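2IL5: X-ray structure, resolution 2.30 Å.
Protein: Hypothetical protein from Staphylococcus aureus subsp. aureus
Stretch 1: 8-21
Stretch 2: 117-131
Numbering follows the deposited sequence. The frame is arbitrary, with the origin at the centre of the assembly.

Stretch 1 (8-21) NVENEHVEVEIEKL
Stretch 2 117-131: GTQMLFYYRSLVEKE

Two side-chain hydrogen bonds on the more exposed face are the shortest polar links between these antiparallel strands: Tyr 123 OH donates to Glu 15 OE2 at 2.4 Å, and Gln 119 NE2 donates to Glu 19 OE2 at 2.5 Å, both very short. Glu 15 (chi1 m, chi2 t) and Tyr 123 (chi1 t, chi2 82°) stand diagonally across the register, and their long side chains span the offset; Arg 125 NH1 also donates to Tyr 123 OH, at 3.0 Å. Glu 19 and Gln 119 are both extended, with chi1 and chi2 t.

The backbone forms a ladder, with extended phi/psi near -115/130 and strand directions 148° apart. Register pairs Val 14 with Ser 126, Val 16 with Tyr 124, Ile 18 with Phe 122 and Lys 20 with Met 120, each by two hydrogen bonds: Val 14 N to Ser 126 O is 2.8 Å and Ser 126 N to Val 14 O 2.9 Å; Ile 18 N to Phe 122 O and Phe 122 N to Ile 18 O are both 2.8 Å; Met 120 N to Lys 20 O is 2.7 Å. Non-hydrogen-bonded pairs alternate with these, from His 13 with Leu 127 (CA to CA 4.3 Å) to Leu 21 with Gln 119 (CA to CA 4.7 Å). Here CA-H groups approach carbonyls, as in Glu 15 CA to Tyr 124 O at 3.1 Å.

Before the first strand, a type I turn spans Asn 8 to Asn 11. Asn 11 (chi1 m) accepts from the backbone beyond the second strand, Lys 130 N to Asn 11 OD1 at 2.9 Å. The extended Lys 130 side chain reaches Glu 10 in a salt bridge, Lys 130 NZ to Glu 10 OE1 at 3.5 Å, which a water also spans.

The His 13 ring (chi1 m, chi2 -79°) is sandwiched by CH-pi contacts: Arg 125 CD lies 3.7 Å from the His 13 ring centroid over one face, and Leu 127 CD2 lies 3.9 Å from that centroid over the opposite face. Aliphatic carbon thus covers both sides of an exposed ring.

The other face is largely buried and suits apolar and aromatic groups. Val 14 CG1 meets Val 128 CG1 at 3.4 Å, Val 16 CB lies 4.0 Å from Tyr 124 CD2, and Ile 18 CB (chi1 m, chi2 t) lies 4.0 Å from Phe 122 CD2. Phe 122 and Tyr 124 share chi1 t; Val 16 CG1 approaches the Phe 122 ring edge, 4.1 Å from Phe 122 CE2. Met 120, present as selenomethionine, packs its CE 3.9 Å from Lys 20 CG, while Lys 20 NZ is hydrogen-bonded elsewhere in the structure.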

# COMPACT_ATOMS: atom_id res chain seq x y z
N ASN A 8 -12.68 -18.96 7.96
CA ASN A 8 -14.09 -18.69 8.34
C ASN A 8 -14.91 -18.43 7.07
O ASN A 8 -14.73 -17.43 6.40
CB ASN A 8 -14.14 -17.48 9.30
CG ASN A 8 -15.51 -17.26 9.95
OD1 ASN A 8 -16.51 -17.87 9.56
ND2 ASN A 8 -15.56 -16.36 10.95
N VAL A 9 -15.83 -19.33 6.74
CA VAL A 9 -16.62 -19.14 5.51
C VAL A 9 -17.34 -17.77 5.46
O VAL A 9 -17.81 -17.36 4.39
CB VAL A 9 -17.58 -20.35 5.20
CG1 VAL A 9 -18.64 -20.56 6.32
CG2 VAL A 9 -18.23 -20.20 3.81
N GLU A 10 -17.35 -17.05 6.59
CA GLU A 10 -18.22 -15.88 6.78
C GLU A 10 -17.52 -14.50 6.68
O GLU A 10 -18.18 -13.47 6.65
CB GLU A 10 -19.02 -16.03 8.08
CG GLU A 10 -20.05 -17.17 8.02
CD GLU A 10 -20.97 -17.25 9.23
OE1 GLU A 10 -21.05 -16.28 10.01
OE2 GLU A 10 -21.62 -18.31 9.41
N ASN A 11 -16.19 -14.52 6.64
CA ASN A 11 -15.40 -13.32 6.48
C ASN A 11 -15.48 -12.83 5.05
O ASN A 11 -15.35 -13.64 4.12
CB ASN A 11 -13.94 -13.60 6.81
CG ASN A 11 -13.69 -13.85 8.30
OD1 ASN A 11 -14.56 -13.65 9.16
ND2 ASN A 11 -12.47 -14.28 8.60
N GLU A 12 -15.71 -11.53 4.88
CA GLU A 12 -15.87 -10.91 3.56
C GLU A 12 -14.78 -9.89 3.38
O GLU A 12 -14.18 -9.45 4.36
CB GLU A 12 -17.23 -10.22 3.40
CG GLU A 12 -18.41 -11.13 3.53
CD GLU A 12 -19.70 -10.38 3.86
OE1 GLU A 12 -19.77 -9.14 3.69
OE2 GLU A 12 -20.68 -11.03 4.29
N HIS A 13 -14.55 -9.52 2.12
CA HIS A 13 -13.51 -8.61 1.73
C HIS A 13 -14.02 -7.18 1.71
O HIS A 13 -15.15 -6.93 1.34
CB HIS A 13 -13.03 -8.95 0.32
CG HIS A 13 -12.33 -10.28 0.21
ND1 HIS A 13 -11.01 -10.47 0.59
CD2 HIS A 13 -12.75 -11.47 -0.28
CE1 HIS A 13 -10.67 -11.72 0.37
NE2 HIS A 13 -11.70 -12.35 -0.17
N VAL A 14 -13.19 -6.23 2.11
CA VAL A 14 -13.39 -4.90 1.60
C VAL A 14 -12.39 -4.62 0.47
O VAL A 14 -11.26 -5.14 0.47
CB VAL A 14 -13.44 -3.78 2.69
CG1 VAL A 14 -14.42 -4.17 3.82
CG2 VAL A 14 -12.12 -3.51 3.23
N GLU A 15 -12.84 -3.80 -0.47
CA GLU A 15 -12.07 -3.38 -1.58
C GLU A 15 -11.95 -1.88 -1.65
O GLU A 15 -12.95 -1.16 -1.57
CB GLU A 15 -12.67 -3.97 -2.87
CG GLU A 15 -12.63 -5.47 -2.85
CD GLU A 15 -13.32 -6.12 -4.00
OE1 GLU A 15 -14.55 -6.07 -4.07
OE2 GLU A 15 -12.62 -6.70 -4.86
N VAL A 16 -10.73 -1.41 -1.86
CA VAL A 16 -10.44 -0.00 -1.99
C VAL A 16 -9.94 0.26 -3.41
O VAL A 16 -9.08 -0.44 -3.91
CB VAL A 16 -9.45 0.47 -0.84
CG1 VAL A 16 -8.89 1.85 -1.10
CG2 VAL A 16 -10.18 0.43 0.55
N GLU A 17 -10.53 1.26 -4.06
CA GLU A 17 -10.16 1.60 -5.41
C GLU A 17 -9.83 3.06 -5.41
O GLU A 17 -10.66 3.89 -5.07
CB GLU A 17 -11.31 1.31 -6.38
CG GLU A 17 -11.56 -0.19 -6.58
CD GLU A 17 -12.72 -0.45 -7.50
OE1 GLU A 17 -13.86 -0.16 -7.08
OE2 GLU A 17 -12.50 -0.93 -8.63
N ILE A 18 -8.59 3.37 -5.76
CA ILE A 18 -8.12 4.76 -5.79
C ILE A 18 -7.48 5.12 -7.13
O ILE A 18 -6.64 4.38 -7.64
CB ILE A 18 -7.15 5.10 -4.59
CG1 ILE A 18 -7.88 4.97 -3.24
CG2 ILE A 18 -6.55 6.51 -4.79
CD1 ILE A 18 -7.03 5.22 -2.00
N GLU A 19 -7.92 6.23 -7.72
CA GLU A 19 -7.27 6.79 -8.92
C GLU A 19 -6.55 8.09 -8.58
O GLU A 19 -7.15 9.01 -8.00
CB GLU A 19 -8.29 7.04 -10.04
CG GLU A 19 -7.67 7.77 -11.23
CD GLU A 19 -8.65 8.05 -12.36
OE1 GLU A 19 -9.88 7.94 -12.15
OE2 GLU A 19 -8.18 8.37 -13.46
N LYS A 20 -5.26 8.17 -8.91
CA LYS A 20 -4.50 9.43 -8.82
C LYS A 20 -3.90 9.84 -10.17
O LYS A 20 -3.40 8.99 -10.90
CB LYS A 20 -3.37 9.30 -7.81
CG LYS A 20 -3.81 9.09 -6.38
CD LYS A 20 -4.50 10.32 -5.88
CE LYS A 20 -5.08 10.09 -4.51
NZ LYS A 20 -5.65 11.37 -4.01
N LEU A 21 -3.96 11.14 -10.46
CA LEU A 21 -3.32 11.75 -11.65
C LEU A 21 -2.13 12.64 -11.22
O LEU A 21 -2.29 13.58 -10.46
CB LEU A 21 -4.32 12.59 -12.45
CG LEU A 21 -5.54 11.88 -13.07
CD1 LEU A 21 -6.50 12.90 -13.71
CD2 LEU A 21 -5.17 10.85 -14.12
N GLY A 117 2.24 13.07 -16.58
CA GLY A 117 3.04 11.87 -16.48
C GLY A 117 2.18 10.63 -16.41
O GLY A 117 2.10 9.88 -17.36
N THR A 118 1.53 10.43 -15.27
CA THR A 118 0.89 9.14 -15.01
C THR A 118 -0.49 9.20 -14.38
O THR A 118 -0.78 10.05 -13.54
CB THR A 118 1.85 8.13 -14.28
OG1 THR A 118 1.15 7.24 -13.35
CG2 THR A 118 2.92 8.83 -13.60
N GLN A 119 -1.35 8.30 -14.88
CA GLN A 119 -2.53 7.85 -14.16
C GLN A 119 -2.21 6.61 -13.32
O GLN A 119 -1.77 5.58 -13.83
CB GLN A 119 -3.64 7.49 -15.14
CG GLN A 119 -4.93 7.10 -14.49
CD GLN A 119 -5.96 6.65 -15.49
OE1 GLN A 119 -5.62 6.12 -16.55
NE2 GLN A 119 -7.23 6.84 -15.17
N MSE A 120 -2.46 6.71 -12.02
CA MSE A 120 -2.20 5.60 -11.14
C MSE A 120 -3.51 5.06 -10.64
O MSE A 120 -4.28 5.78 -9.99
CB MSE A 120 -1.30 6.03 -9.99
CG MSE A 120 -0.90 4.87 -9.07
SE MSE A 120 0.04 5.47 -7.45
CE MSE A 120 -1.42 5.99 -6.32
N LEU A 121 -3.73 3.78 -10.95
CA LEU A 121 -4.91 3.04 -10.55
C LEU A 121 -4.56 1.95 -9.50
O LEU A 121 -3.86 0.95 -9.77
CB LEU A 121 -5.64 2.48 -11.77
CG LEU A 121 -6.02 3.51 -12.85
CD1 LEU A 121 -6.39 2.84 -14.17
CD2 LEU A 121 -7.15 4.42 -12.35
N PHE A 122 -5.05 2.20 -8.30
CA PHE A 122 -4.72 1.40 -7.14
C PHE A 122 -5.93 0.58 -6.71
O PHE A 122 -7.01 1.13 -6.51
CB PHE A 122 -4.20 2.33 -5.99
CG PHE A 122 -4.09 1.64 -4.62
CD1 PHE A 122 -2.94 0.93 -4.27
CD2 PHE A 122 -5.14 1.75 -3.67
CE1 PHE A 122 -2.83 0.36 -3.01
CE2 PHE A 122 -5.06 1.16 -2.40
CZ PHE A 122 -3.90 0.49 -2.05
N TYR A 123 -5.72 -0.73 -6.54
CA TYR A 123 -6.76 -1.62 -6.01
C TYR A 123 -6.23 -2.33 -4.77
O TYR A 123 -5.12 -2.79 -4.78
CB TYR A 123 -7.12 -2.67 -7.07
CG TYR A 123 -7.93 -3.82 -6.53
CD1 TYR A 123 -9.30 -3.71 -6.36
CD2 TYR A 123 -7.33 -5.04 -6.18
CE1 TYR A 123 -10.09 -4.81 -5.87
CE2 TYR A 123 -8.08 -6.12 -5.72
CZ TYR A 123 -9.48 -5.99 -5.57
OH TYR A 123 -10.24 -7.03 -5.06
N TYR A 124 -7.04 -2.44 -3.72
CA TYR A 124 -6.66 -3.13 -2.52
C TYR A 124 -7.81 -4.00 -2.03
O TYR A 124 -8.97 -3.55 -2.02
CB TYR A 124 -6.30 -2.11 -1.46
CG TYR A 124 -6.17 -2.56 -0.00
CD1 TYR A 124 -4.97 -3.10 0.49
CD2 TYR A 124 -7.24 -2.38 0.90
CE1 TYR A 124 -4.82 -3.44 1.85
CE2 TYR A 124 -7.13 -2.75 2.25
CZ TYR A 124 -5.93 -3.25 2.73
OH TYR A 124 -5.85 -3.61 4.07
N ARG A 125 -7.47 -5.22 -1.61
CA ARG A 125 -8.44 -6.17 -1.06
C ARG A 125 -7.99 -6.67 0.32
O ARG A 125 -6.85 -7.08 0.49
CB ARG A 125 -8.64 -7.34 -2.00
CG ARG A 125 -9.87 -8.11 -1.64
CD ARG A 125 -10.16 -9.28 -2.52
NE ARG A 125 -9.07 -10.22 -2.75
CZ ARG A 125 -8.37 -10.31 -3.89
NH1 ARG A 125 -8.54 -9.46 -4.91
NH2 ARG A 125 -7.44 -11.23 -4.02
N SER A 126 -8.89 -6.60 1.29
CA SER A 126 -8.58 -7.06 2.64
C SER A 126 -9.74 -7.80 3.27
O SER A 126 -10.86 -7.33 3.19
CB SER A 126 -8.22 -5.89 3.55
OG SER A 126 -7.85 -6.38 4.83
N LEU A 127 -9.47 -8.92 3.92
CA LEU A 127 -10.52 -9.73 4.55
C LEU A 127 -10.87 -9.17 5.89
O LEU A 127 -9.97 -8.98 6.70
CB LEU A 127 -10.01 -11.16 4.79
CG LEU A 127 -10.50 -12.19 3.82
CD1 LEU A 127 -9.87 -13.48 4.22
CD2 LEU A 127 -12.04 -12.30 3.89
N VAL A 128 -12.14 -8.88 6.13
CA VAL A 128 -12.53 -8.41 7.47
C VAL A 128 -13.18 -9.51 8.36
O VAL A 128 -14.03 -10.28 7.97
CB VAL A 128 -13.08 -6.91 7.53
CG1 VAL A 128 -13.41 -6.38 6.15
CG2 VAL A 128 -14.21 -6.66 8.60
N GLU A 129 -12.64 -9.65 9.55
CA GLU A 129 -13.07 -10.73 10.41
C GLU A 129 -14.45 -10.42 10.99
O GLU A 129 -14.72 -9.29 11.47
CB GLU A 129 -12.05 -10.99 11.50
CG GLU A 129 -11.85 -12.45 11.79
CD GLU A 129 -10.75 -13.09 10.95
OE1 GLU A 129 -10.67 -12.78 9.72
OE2 GLU A 129 -9.96 -13.91 11.51
N LYS A 130 -15.31 -11.42 10.92
CA LYS A 130 -16.62 -11.29 11.51
C LYS A 130 -16.52 -11.67 12.98
O LYS A 130 -15.85 -12.63 13.34
CB LYS A 130 -17.64 -12.13 10.75
CG LYS A 130 -19.09 -11.69 11.02
CD LYS A 130 -20.05 -12.57 10.27
CE LYS A 130 -21.37 -11.95 10.27
NZ LYS A 130 -22.27 -12.97 9.72
N GLU A 131 -17.09 -10.84 13.83
CA GLU A 131 -17.03 -11.12 15.26
C GLU A 131 -18.17 -12.02 15.72
O GLU A 131 -19.21 -12.08 15.10
CB GLU A 131 -16.94 -9.78 16.01
CG GLU A 131 -15.65 -8.99 15.59
CD GLU A 131 -15.50 -7.62 16.24
OE1 GLU A 131 -14.86 -6.73 15.61
OE2 GLU A 131 -16.01 -7.41 17.38
O HOH W 1 -22.82 -15.18 11.33